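Local structure of PTS system, cellobiose-specific IIA component (3K1S) at the interface of chains A and B. The protein relays a phosphoryl group within the phosphotransferase system that takes up and phosphorylates cellobiose, as its cellobiose-specific IIA component. Sequence-based numbering; all coordinates share one arbitrary frame. Chains: chain A/B, PTS system, cellobiose-specific IIA component.

The interface of chains A and B. Residues chain A 62-63, 66, 71-72, 74, 78-79, 82; chain B 74-77, 79.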
# COMPACT_ATOMS: atom_id res chain seq x y z
N LEU A 62 12.82 -8.70 -14.19
CA LEU A 62 13.52 -7.52 -13.72
C LEU A 62 14.50 -7.91 -12.61
O LEU A 62 15.69 -7.64 -12.72
CB LEU A 62 12.51 -6.47 -13.25
CG LEU A 62 12.95 -5.02 -13.02
CD1 LEU A 62 13.56 -4.40 -14.27
CD2 LEU A 62 11.75 -4.20 -12.55
N ILE A 63 13.99 -8.56 -11.57
CA ILE A 63 14.82 -9.05 -10.48
C ILE A 63 15.96 -9.94 -10.99
O ILE A 63 17.12 -9.74 -10.61
CB ILE A 63 13.98 -9.81 -9.40
CG1 ILE A 63 12.85 -8.94 -8.86
CG2 ILE A 63 14.88 -10.34 -8.28
CD1 ILE A 63 13.27 -7.54 -8.41
N GLU A 66 18.99 -8.23 -12.60
CA GLU A 66 19.92 -7.79 -11.56
C GLU A 66 20.77 -8.95 -11.06
O GLU A 66 21.99 -8.83 -10.94
CB GLU A 66 19.20 -7.15 -10.38
CG GLU A 66 18.59 -5.81 -10.69
CD GLU A 66 18.23 -5.03 -9.43
OE1 GLU A 66 17.83 -5.66 -8.41
OE2 GLU A 66 18.35 -3.79 -9.46
N LYS A 71 22.77 -4.29 -14.43
CA LYS A 71 22.33 -3.12 -13.68
C LYS A 71 21.18 -2.39 -14.38
O LYS A 71 21.30 -1.97 -15.53
CB LYS A 71 23.52 -2.17 -13.42
CG LYS A 71 23.17 -0.85 -12.70
CD LYS A 71 22.69 -1.07 -11.26
CE LYS A 71 21.98 0.16 -10.71
NZ LYS A 71 21.19 -0.15 -9.49
N THR A 72 20.07 -2.26 -13.66
CA THR A 72 18.91 -1.52 -14.14
C THR A 72 19.07 -0.04 -13.86
O THR A 72 19.63 0.36 -12.84
CB THR A 72 17.60 -2.04 -13.50
OG1 THR A 72 17.16 -3.21 -14.20
CG2 THR A 72 16.50 -0.99 -13.56
N ILE A 74 17.75 3.17 -12.53
CA ILE A 74 16.74 3.56 -11.55
C ILE A 74 16.20 4.95 -11.90
O ILE A 74 16.96 5.90 -12.08
CB ILE A 74 17.29 3.54 -10.10
CG1 ILE A 74 17.98 2.19 -9.79
CG2 ILE A 74 16.19 3.83 -9.09
CD1 ILE A 74 17.08 0.95 -9.82
N LEU A 78 10.26 3.98 -12.74
CA LEU A 78 10.48 2.61 -12.28
C LEU A 78 10.07 2.42 -10.82
O LEU A 78 9.44 1.42 -10.48
CB LEU A 78 11.93 2.18 -12.50
CG LEU A 78 12.38 0.81 -11.98
CD1 LEU A 78 11.58 -0.32 -12.60
CD2 LEU A 78 13.87 0.62 -12.24
N ILE A 79 10.41 3.39 -9.97
CA ILE A 79 10.05 3.34 -8.56
C ILE A 79 8.53 3.39 -8.43
O ILE A 79 7.94 2.62 -7.67
CB ILE A 79 10.68 4.50 -7.75
CG1 ILE A 79 12.20 4.40 -7.77
CG2 ILE A 79 10.13 4.51 -6.32
CD1 ILE A 79 12.93 5.67 -7.36
N GLN A 82 7.03 0.12 -9.51
CA GLN A 82 7.14 -0.85 -8.43
C GLN A 82 6.07 -0.60 -7.36
O GLN A 82 5.47 -1.54 -6.84
CB GLN A 82 8.54 -0.82 -7.82
CG GLN A 82 9.62 -1.38 -8.73
CD GLN A 82 9.52 -2.88 -8.89
OE1 GLN A 82 9.53 -3.63 -7.91
NE2 GLN A 82 9.41 -3.34 -10.14
N ILE B 74 21.59 1.67 -5.01
CA ILE B 74 20.16 1.42 -5.18
C ILE B 74 19.87 0.37 -6.27
O ILE B 74 20.32 0.50 -7.41
CB ILE B 74 19.38 2.74 -5.49
CG1 ILE B 74 19.71 3.84 -4.47
CG2 ILE B 74 17.88 2.48 -5.61
CD1 ILE B 74 19.29 3.55 -3.03
N SER B 75 19.12 -0.66 -5.89
CA SER B 75 18.72 -1.71 -6.82
C SER B 75 17.22 -1.89 -6.80
O SER B 75 16.54 -1.42 -5.88
CB SER B 75 19.41 -3.03 -6.45
OG SER B 75 19.04 -3.43 -5.14
N VAL B 76 16.69 -2.56 -7.82
CA VAL B 76 15.28 -2.93 -7.88
C VAL B 76 14.90 -3.72 -6.63
O VAL B 76 13.87 -3.45 -6.01
CB VAL B 76 14.97 -3.78 -9.15
CG1 VAL B 76 13.57 -4.40 -9.06
CG2 VAL B 76 15.09 -2.93 -10.41
N LEU B 77 15.74 -4.68 -6.27
CA LEU B 77 15.50 -5.52 -5.10
C LEU B 77 15.29 -4.69 -3.83
O LEU B 77 14.38 -4.97 -3.04
CB LEU B 77 16.64 -6.52 -4.89
CG LEU B 77 16.38 -7.65 -3.87
CD1 LEU B 77 15.18 -8.51 -4.27
CD2 LEU B 77 17.62 -8.50 -3.70
N ILE B 79 14.42 -1.42 -3.61
CA ILE B 79 13.17 -0.68 -3.76
C ILE B 79 12.00 -1.61 -3.44
O ILE B 79 11.08 -1.23 -2.72
CB ILE B 79 13.05 -0.08 -5.18
CG1 ILE B 79 14.15 0.97 -5.42
CG2 ILE B 79 11.66 0.53 -5.42
CD1 ILE B 79 14.41 1.30 -6.90
O HOH W 1 21.47 2.87 -8.82
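The flat group at this contact is the carboxylate of A:Glu66, which caps the start of helix 76-107 of chain B. B:Val76 CB covers one face, 3.5 Å from A:Glu66 CD, and B:Ser75 CB approaches A:Glu66 OE2 from the other side at 3.3 Å. Each oxygen takes one backbone N-H of the first turn: A:Glu66 OE2 accepts from B:Val76 N at 2.6 Å, and A:Glu66 OE1 from B:Leu77 N at 3.2 Å. Both donors are raised 26° out of the plane, on the valine side. CG of A:Glu66 is anti to the carbonyl carbon (chi1 -70°), and the chain runs extended beyond it to the helix start, whose dipole may favour the charged carboxylate.

B:Val76 loses the most surface to the partner, 99 Å². Its CG1, anti to the backbone N (chi1 168°), points towards A:Ile63 and A:Leu62, and CG2 towards A:Thr72 and A:Leu78. Alongside, A:Ile74 CG2 meets B:Ile79 CD1 tip to tip at 3.8 Å, and A:Ile79 crosses B:Ile79 at about a right angle. A water lies 3.1 Å from A:Lys71 NZ and 3.0 Å from the carbonyl oxygen B:Ile74 O, a bridge left tentative by the lysine's poor order.

Chain A contributes the end of helix 38-67, the following loop and the start of helix 76-108, one end of its helical bundle; the interface, not exactly two-fold, belongs to a three-chain deposited assembly, consistent with a trimer.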